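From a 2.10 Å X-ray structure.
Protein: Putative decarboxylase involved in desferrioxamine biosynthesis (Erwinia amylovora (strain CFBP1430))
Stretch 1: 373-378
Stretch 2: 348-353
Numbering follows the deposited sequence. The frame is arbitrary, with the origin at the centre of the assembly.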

ATOM      1  N   VAL B 373     -13.221  -0.269  -4.547  1.00 24.26           N
ATOM      2  CA  VAL B 373     -13.048   0.897  -3.660  1.00 26.52           C
ATOM      3  C   VAL B 373     -14.130   0.957  -2.562  1.00 28.52           C
ATOM      4  O   VAL B 373     -13.843   1.325  -1.433  1.00 23.09           O
ATOM      5  CB  VAL B 373     -12.886   2.265  -4.414  1.00 27.99           C
ATOM      6  CG1 VAL B 373     -14.223   2.918  -4.749  1.00 28.73           C
ATOM      7  CG2 VAL B 373     -12.048   3.236  -3.588  1.00 29.08           C
ATOM      8  N   ASN B 374     -15.341   0.471  -2.840  1.00 29.49           N
ATOM      9  CA  ASN B 374     -16.380   0.518  -1.811  1.00 27.37           C
ATOM     10  C   ASN B 374     -16.047  -0.289  -0.535  1.00 27.61           C
ATOM     11  O   ASN B 374     -16.582   0.017   0.516  1.00 26.97           O
ATOM     12  CB  ASN B 374     -17.746   0.158  -2.404  1.00 27.99           C
ATOM     13  CG  ASN B 374     -18.139   1.094  -3.557  1.00 31.74           C
ATOM     14  OD1 ASN B 374     -18.318   0.642  -4.686  1.00 42.19           O
ATOM     15  ND2 ASN B 374     -18.201   2.394  -3.296  1.00 27.18           N
ATOM     16  N   LYS B 375     -15.127  -1.250  -0.617  1.00 26.40           N
ATOM     17  CA  LYS B 375     -14.661  -2.058   0.524  1.00 24.56           C
ATOM     18  C   LYS B 375     -13.248  -1.712   1.077  1.00 23.66           C
ATOM     19  O   LYS B 375     -12.707  -2.402   1.957  1.00 24.92           O
ATOM     20  CB  LYS B 375     -14.634  -3.548   0.135  1.00 26.74           C
ATOM     21  CG  LYS B 375     -15.868  -4.078  -0.593  1.00 28.71           C
ATOM     22  CD  LYS B 375     -15.790  -5.553  -0.976  1.00 27.56           C
ATOM     23  CE  LYS B 375     -14.798  -5.833  -2.076  1.00 25.79           C
ATOM     24  NZ  LYS B 375     -14.835  -7.214  -2.594  1.00 22.79           N
ATOM     25  N   SER B 376     -12.661  -0.650   0.583  1.00 23.28           N
ATOM     26  CA  SER B 376     -11.235  -0.359   0.770  1.00 21.69           C
ATOM     27  C   SER B 376     -11.112   0.925   1.504  1.00 19.84           C
ATOM     28  O   SER B 376     -12.031   1.747   1.424  1.00 21.15           O
ATOM     29  CB  SER B 376     -10.569  -0.250  -0.603  1.00 20.53           C
ATOM     30  OG  SER B 376      -9.154  -0.116  -0.534  1.00 20.01           O
ATOM     31  N   ILE B 377     -10.004   1.086   2.244  1.00 20.66           N
ATOM     32  CA  ILE B 377      -9.574   2.340   2.804  1.00 21.90           C
ATOM     33  C   ILE B 377      -8.450   3.003   1.983  1.00 23.55           C
ATOM     34  O   ILE B 377      -7.910   4.051   2.382  1.00 25.55           O
ATOM     35  CB  ILE B 377      -9.202   2.278   4.341  1.00 23.56           C
ATOM     36  CG1 ILE B 377      -8.153   1.251   4.629  1.00 22.40           C
ATOM     37  CG2 ILE B 377     -10.436   2.090   5.224  1.00 25.51           C
ATOM     38  CD1 ILE B 377      -7.169   1.694   5.659  1.00 23.57           C
ATOM     39  N   GLN B 378      -8.104   2.407   0.843  1.00 23.46           N
ATOM     40  CA  GLN B 378      -7.282   3.056  -0.173  1.00 24.80           C
ATOM     41  C   GLN B 378      -8.194   3.544  -1.314  1.00 25.88           C
ATOM     42  O   GLN B 378      -9.358   3.112  -1.447  1.00 19.94           O
ATOM     43  CB  GLN B 378      -6.281   2.038  -0.750  1.00 27.43           C
ATOM     44  CG  GLN B 378      -5.281   1.429   0.248  1.00 30.01           C
ATOM     45  CD  GLN B 378      -4.472   0.258  -0.318  1.00 31.29           C
ATOM     46  OE1 GLN B 378      -4.882  -0.881  -0.261  1.00 35.34           O
ATOM     47  NE2 GLN B 378      -3.313   0.543  -0.818  1.00 37.04           N
TER
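Stretch 2, residues 348-353: HLSHVT

The ends of two 3-10 segments, 373-375 and 350-352, each with adjoining residues, meet here without a clear hydrogen bond between the stretches. The contact is small, with 331 Å² buried in total. In stretch 2, His-351 N donates a hydrogen bond to His-348 O at 3.0 Å, Val-352 N to Leu-349 O at 2.8 Å, and Thr-353 N to Ser-350 O at 3.1 Å. In stretch 1, Ser-376 N donates a hydrogen bond to Val-373 O at 3.1 Å.

Asn-374 lies by Thr-353, with CA atoms 4.8 Å apart, and Lys-375 lies by Leu-349, with CA atoms 5.4 Å apart. The CA-to-CB bonds of Leu-349, Val-352 and Thr-353 point toward stretch 1; those of Ser-350 and His-351 point away.

Val-352 is the residue most covered by the contact. Its CG1 meets Ile-377 CG2 at 3.3 Å, an apolar pair. Leu-349 sits against Lys-375: its CD2 is 3.8 Å from Lys-375 O, and its CD1 is 4.0 Å from Lys-375 CD. The lysine thus lends its aliphatic stem to the contact, while NZ is hydrogen-bonded elsewhere in the structure. Thr-353, an exposed residue, brings its CB to 2.9 Å from Asn-374 O.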

ATOM      1  N   HIS B 348     -20.455  -5.202   7.011  1.00 25.16           N
ATOM      2  CA  HIS B 348     -19.657  -4.417   7.931  1.00 25.79           C
ATOM      3  C   HIS B 348     -18.696  -3.528   7.158  1.00 27.33           C
ATOM      4  O   HIS B 348     -18.348  -2.454   7.656  1.00 31.21           O
ATOM      5  CB  HIS B 348     -18.884  -5.246   8.952  1.00 26.40           C
ATOM      6  CG  HIS B 348     -19.741  -6.001   9.908  1.00 25.14           C
ATOM      7  ND1 HIS B 348     -19.556  -7.345  10.138  1.00 22.92           N
ATOM      8  CD2 HIS B 348     -20.762  -5.610  10.722  1.00 24.35           C
ATOM      9  CE1 HIS B 348     -20.432  -7.759  11.028  1.00 22.09           C
ATOM     10  NE2 HIS B 348     -21.199  -6.736  11.375  1.00 23.26           N
ATOM     11  N   LEU B 349     -18.295  -3.962   5.953  1.00 26.75           N
ATOM     12  CA  LEU B 349     -17.457  -3.184   5.063  1.00 27.48           C
ATOM     13  C   LEU B 349     -18.133  -1.871   4.701  1.00 27.22           C
ATOM     14  O   LEU B 349     -17.444  -0.889   4.383  1.00 20.76           O
ATOM     15  CB  LEU B 349     -17.012  -3.986   3.802  1.00 28.25           C
ATOM     16  CG  LEU B 349     -15.972  -5.140   4.091  1.00 26.46           C
ATOM     17  CD1 LEU B 349     -15.873  -6.144   2.979  1.00 27.80           C
ATOM     18  CD2 LEU B 349     -14.574  -4.643   4.392  1.00 26.85           C
ATOM     19  N   SER B 350     -19.471  -1.808   4.803  1.00 29.24           N
ATOM     20  CA  SER B 350     -20.155  -0.527   4.581  1.00 28.79           C
ATOM     21  C   SER B 350     -19.522   0.597   5.437  1.00 29.09           C
ATOM     22  O   SER B 350     -19.417   1.743   4.966  1.00 28.39           O
ATOM     23  CB  SER B 350     -21.695  -0.636   4.717  1.00 28.74           C
ATOM     24  OG  SER B 350     -22.193  -0.358   6.023  1.00 30.39           O
ATOM     25  N   HIS B 351     -19.025   0.303   6.643  1.00 25.44           N
ATOM     26  CA  HIS B 351     -18.394   1.406   7.421  1.00 30.77           C
ATOM     27  C   HIS B 351     -17.231   2.121   6.671  1.00 32.22           C
ATOM     28  O   HIS B 351     -16.922   3.241   6.959  1.00 25.48           O
ATOM     29  CB  HIS B 351     -18.003   0.989   8.859  1.00 29.31           C
ATOM     30  CG  HIS B 351     -19.181   0.557   9.681  1.00 29.54           C
ATOM     31  ND1 HIS B 351     -20.057   1.457  10.246  1.00 28.08           N
ATOM     32  CD2 HIS B 351     -19.672  -0.677   9.962  1.00 27.83           C
ATOM     33  CE1 HIS B 351     -21.045   0.793  10.826  1.00 27.55           C
ATOM     34  NE2 HIS B 351     -20.833  -0.502  10.667  1.00 28.06           N
ATOM     35  N   VAL B 352     -16.600   1.474   5.699  1.00 37.34           N
ATOM     36  CA  VAL B 352     -15.489   2.094   4.988  1.00 38.95           C
ATOM     37  C   VAL B 352     -15.866   2.889   3.707  1.00 44.65           C
ATOM     38  O   VAL B 352     -15.063   3.712   3.255  1.00 40.69           O
ATOM     39  CB  VAL B 352     -14.422   1.032   4.731  1.00 40.77           C
ATOM     40  CG1 VAL B 352     -13.358   1.544   3.804  1.00 43.60           C
ATOM     41  CG2 VAL B 352     -13.787   0.599   6.056  1.00 38.86           C
ATOM     42  N   THR B 353     -17.053   2.670   3.130  1.00 44.52           N
ATOM     43  CA  THR B 353     -17.462   3.413   1.908  1.00 49.36           C
ATOM     44  C   THR B 353     -18.356   4.613   2.199  1.00 48.58           C
ATOM     45  O   THR B 353     -18.837   4.765   3.318  1.00 41.75           O
ATOM     46  CB  THR B 353     -18.134   2.487   0.882  1.00 54.70           C
ATOM     47  OG1 THR B 353     -18.375   3.190  -0.348  1.00 61.54           O
ATOM     48  CG2 THR B 353     -19.433   1.862   1.410  1.00 51.01           C
TER